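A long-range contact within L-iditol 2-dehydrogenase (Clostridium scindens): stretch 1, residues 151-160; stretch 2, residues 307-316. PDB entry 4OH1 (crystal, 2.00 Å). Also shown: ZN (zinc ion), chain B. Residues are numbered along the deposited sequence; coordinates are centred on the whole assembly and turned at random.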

# COMPACT_ATOMS: atom_id res chain seq x y z
N LYS A 151 -3.20 -8.32 34.26
CA LYS A 151 -2.58 -7.06 34.49
C LYS A 151 -2.04 -6.50 33.19
O LYS A 151 -2.20 -5.34 32.89
N ASP A 152 -1.37 -7.33 32.42
CA ASP A 152 -0.78 -6.88 31.18
C ASP A 152 -1.80 -6.61 30.12
O ASP A 152 -1.62 -5.67 29.34
N TYR A 153 -2.87 -7.40 30.09
CA TYR A 153 -3.93 -7.21 29.07
C TYR A 153 -4.79 -6.00 29.32
O TYR A 153 -5.52 -5.57 28.46
N ALA A 154 -4.73 -5.45 30.53
CA ALA A 154 -5.34 -4.16 30.76
C ALA A 154 -4.75 -3.09 29.82
O ALA A 154 -5.35 -2.04 29.62
N LEU A 155 -3.56 -3.32 29.30
CA LEU A 155 -2.94 -2.34 28.39
C LEU A 155 -3.26 -2.60 26.95
O LEU A 155 -2.66 -1.96 26.11
N VAL A 156 -4.21 -3.49 26.65
CA VAL A 156 -4.58 -3.72 25.26
C VAL A 156 -5.00 -2.48 24.51
O VAL A 156 -4.62 -2.32 23.30
N GLU A 157 -5.75 -1.60 25.14
CA GLU A 157 -6.29 -0.45 24.40
C GLU A 157 -5.18 0.54 24.08
O GLU A 157 -5.08 1.03 22.97
N PRO A 158 -4.36 0.89 25.05
CA PRO A 158 -3.31 1.81 24.64
C PRO A 158 -2.33 1.21 23.61
O PRO A 158 -1.85 1.94 22.75
N LEU A 159 -2.08 -0.10 23.67
CA LEU A 159 -1.30 -0.77 22.61
C LEU A 159 -1.94 -0.60 21.25
O LEU A 159 -1.22 -0.40 20.27
N THR A 160 -3.27 -0.62 21.15
CA THR A 160 -3.87 -0.32 19.86
C THR A 160 -3.55 1.07 19.32
O THR A 160 -3.50 1.28 18.11
N LYS A 307 -5.33 -7.84 16.93
CA LYS A 307 -3.87 -7.63 16.73
C LYS A 307 -3.12 -7.32 18.01
O LYS A 307 -2.10 -7.95 18.41
N SER A 308 -3.65 -6.37 18.71
CA SER A 308 -3.07 -5.97 19.96
C SER A 308 -3.05 -7.09 20.97
O SER A 308 -2.06 -7.31 21.71
N ILE A 309 -4.15 -7.81 21.04
CA ILE A 309 -4.21 -8.97 21.91
C ILE A 309 -3.16 -9.98 21.52
O ILE A 309 -2.48 -10.52 22.40
N ARG A 310 -2.95 -10.19 20.22
CA ARG A 310 -1.87 -11.14 19.78
C ARG A 310 -0.45 -10.67 20.09
O ARG A 310 0.43 -11.50 20.29
N MSE A 311 -0.25 -9.36 20.19
CA MSE A 311 1.07 -8.76 20.48
C MSE A 311 1.47 -8.78 21.95
O MSE A 311 2.66 -8.72 22.33
N ILE A 312 0.48 -8.82 22.81
CA ILE A 312 0.77 -8.75 24.24
C ILE A 312 1.88 -9.69 24.63
O ILE A 312 2.81 -9.24 25.26
N PRO A 313 1.82 -10.98 24.26
CA PRO A 313 2.97 -11.83 24.68
C PRO A 313 4.34 -11.42 24.08
O PRO A 313 5.37 -11.93 24.53
N ARG A 314 4.37 -10.58 23.07
CA ARG A 314 5.63 -10.09 22.52
C ARG A 314 6.15 -8.84 23.23
O ARG A 314 7.22 -8.40 22.94
N MSE A 315 5.35 -8.22 24.07
CA MSE A 315 5.72 -6.98 24.69
C MSE A 315 6.25 -7.33 26.06
O MSE A 315 5.96 -8.38 26.56
N ASP A 316 6.98 -6.43 26.68
CA ASP A 316 7.43 -6.65 28.08
C ASP A 316 6.94 -5.49 28.91
O ASP A 316 7.51 -4.38 28.85

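The contact between residues 151-160 and 307-316 brings together residues that, where they touch, are at least 148 positions apart in sequence, and buries 506 Å² in all. Helix 156-160 and helix 307-311 run at 111° to one another, with their axes 8.9 Å apart at closest approach. Most of the contact is apolar, and a single direct hydrogen bond crosses it.

At the start of stretch 2, K307 (chi1 t) is sideways to the partner and stays out of contact, its NZ being hydrogen-bonded elsewhere in the structure. S308 follows and points directly toward stretch 1. Its t rotamer directs the hydroxyl to the backbone of the facing helix, where S308 OG donates a hydrogen bond to V156 O at 2.9 Å. That carbonyl also accepts the helical bond from T160 N (3.1 Å to V156 O), so it serves two donors. The serine is closely surrounded: L159 CB lies 3.4 Å from S308 OG, V156 CG1 lies 3.5 Å from S308 OG, and T160 CG2 meets S308 CB at 3.6 Å. T160, in the p rotamer, thus offers its methyl to stretch 2 while its OG1 donates to E157 O (2.5 Å) within its own helix.

The CA-to-CB bond of I309 (m, t) runs sideways to stretch 1. Its CG1 packs on V156 CG2 at 3.9 Å, V156 being in the t rotamer, and I309 CG2 reaches Y153 CE2 at 4.2 Å. The I309 carbonyl contributes as well: water 1 donates to I309 O at 2.7 Å and lies 2.7 Å from Y153 OH, forming a polar bridge beside the apolar packing. R310 points away and finds its partners elsewhere in the structure. Selenomethionine M311 (m, m, m) makes only a modest contact, between its CB and L159 CD2 at 4.0 Å, because the end of its side chain leads away.

I312 opens the 3-10 segment and is central to the packing. Its CA-to-CB bond points toward stretch 1, and the m, m rotamer spreads its methyls over several partners. CG2 sits over one face of the Y153 ring, 3.7 Å from I312 CG2 to the ring centroid and 16° off the normal, a CH-pi contact; CD1 meets L159 CD2 at 3.8 Å and V156 CG2 at 3.9 Å. I312 CD1 also approaches D152 O at 4.0 Å. Y153 starts out sideways, but with chi1 m and chi2 at 80° its ring end comes nearer to stretch 2.

P313 touches the same tyrosine more lightly, with P313 CD 3.9 Å from Y153 OH, and R314 takes no part. Selenomethionine M315 (m, m, m) points toward stretch 1 and places its CE 3.6 Å from L159 CD1. L159 (t, p) meets M315 most closely through CD1, while its CD2 packs on M311 and I312 and also lies 4.1 Å from M315 CG. D316 points away and makes no contact.

On the side of stretch 1 turned from this packing, E157 OE1 binds the zinc ion at 2.1 Å, and water 2, a zinc ligand, donates to E157 OE2 (2.5 Å).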

# COMPACT_ATOMS: atom_id res chain seq x y z
CB LYS A 151 -1.43 -7.26 35.46
CG LYS A 151 -0.63 -6.03 35.77
CD LYS A 151 0.45 -6.39 36.78
CE LYS A 151 1.33 -5.25 37.03
NZ LYS A 151 2.08 -5.40 38.30
CB ASP A 152 0.17 -7.92 30.65
CG ASP A 152 1.46 -8.01 31.49
OD1 ASP A 152 1.80 -7.11 32.31
OD2 ASP A 152 2.13 -9.01 31.29
CB TYR A 153 -4.78 -8.47 28.88
CG TYR A 153 -4.02 -9.58 28.14
CD1 TYR A 153 -3.13 -10.38 28.79
CD2 TYR A 153 -4.22 -9.80 26.78
CE1 TYR A 153 -2.42 -11.35 28.12
CE2 TYR A 153 -3.56 -10.81 26.13
CZ TYR A 153 -2.65 -11.57 26.79
OH TYR A 153 -1.96 -12.54 26.13
CB ALA A 154 -5.09 -3.74 32.18
CB LEU A 155 -1.41 -2.26 28.57
CG LEU A 155 -1.12 -1.24 29.68
CD1 LEU A 155 -1.85 -1.53 31.00
CD2 LEU A 155 0.35 -1.33 29.91
CB VAL A 156 -5.64 -4.82 25.08
CG1 VAL A 156 -6.25 -4.81 23.71
CG2 VAL A 156 -5.01 -6.20 25.31
CB GLU A 157 -7.47 0.23 25.10
CG GLU A 157 -8.11 1.43 24.29
CD GLU A 157 -7.35 2.73 24.45
OE1 GLU A 157 -6.62 2.85 25.46
OE2 GLU A 157 -7.40 3.62 23.56
CB PRO A 158 -2.61 2.19 25.93
CG PRO A 158 -3.04 1.24 26.91
CD PRO A 158 -4.40 0.75 26.49
CB LEU A 159 -1.04 -2.22 22.92
CG LEU A 159 0.02 -2.94 22.09
CD1 LEU A 159 1.46 -2.31 22.34
CD2 LEU A 159 0.04 -4.36 22.49
CB THR A 160 -5.41 -0.44 19.84
OG1 THR A 160 -6.00 0.59 20.67
CG2 THR A 160 -5.89 -1.83 20.31
CB LYS A 307 -3.69 -6.54 15.68
CG LYS A 307 -2.25 -6.28 15.28
CD LYS A 307 -2.08 -5.04 14.49
CE LYS A 307 -2.76 -5.13 13.16
NZ LYS A 307 -2.87 -3.79 12.61
CB SER A 308 -3.87 -4.77 20.48
OG SER A 308 -3.37 -4.36 21.73
CB ILE A 309 -5.61 -9.56 21.87
CG1 ILE A 309 -6.57 -8.61 22.60
CG2 ILE A 309 -5.62 -10.90 22.49
CD1 ILE A 309 -8.03 -8.91 22.41
CB ARG A 310 -1.98 -11.46 18.32
CG ARG A 310 -3.19 -12.29 18.01
CD ARG A 310 -3.12 -12.83 16.60
NE ARG A 310 -3.21 -11.78 15.60
CZ ARG A 310 -4.35 -11.27 15.17
NH1 ARG A 310 -5.49 -11.72 15.67
NH2 ARG A 310 -4.38 -10.32 14.24
CB MSE A 311 1.08 -7.33 20.04
CG MSE A 311 1.04 -7.16 18.54
SE MSE A 311 2.61 -7.97 17.64
CE MSE A 311 4.17 -7.08 18.43
CB ILE A 312 -0.47 -8.95 25.13
CG1 ILE A 312 -1.52 -7.87 24.91
CG2 ILE A 312 -0.08 -9.03 26.58
CD1 ILE A 312 -1.16 -6.53 25.43
CB PRO A 313 2.61 -13.25 24.21
CG PRO A 313 1.14 -13.17 23.84
CD PRO A 313 0.82 -11.74 23.52
CB ARG A 314 5.48 -9.71 21.03
CG ARG A 314 5.26 -10.92 20.07
CD ARG A 314 6.21 -12.14 20.27
NE ARG A 314 6.31 -12.92 19.01
CZ ARG A 314 6.52 -14.23 18.88
NH1 ARG A 314 6.62 -15.01 19.94
NH2 ARG A 314 6.69 -14.79 17.67
CB MSE A 315 4.51 -6.09 24.95
CG MSE A 315 3.65 -5.80 23.80
SE MSE A 315 4.70 -4.81 22.49
CE MSE A 315 4.76 -3.12 23.45
CB ASP A 316 8.92 -6.71 28.14
CG ASP A 316 9.45 -6.90 29.57
OD1 ASP A 316 8.68 -6.86 30.52
OD2 ASP A 316 10.66 -7.09 29.71
ZN ZN B . -6.09 4.63 26.44
O HOH W 1 -2.67 -12.92 23.58
O HOH W 2 -6.88 5.82 24.53
O HOH W 3 -4.15 5.31 25.21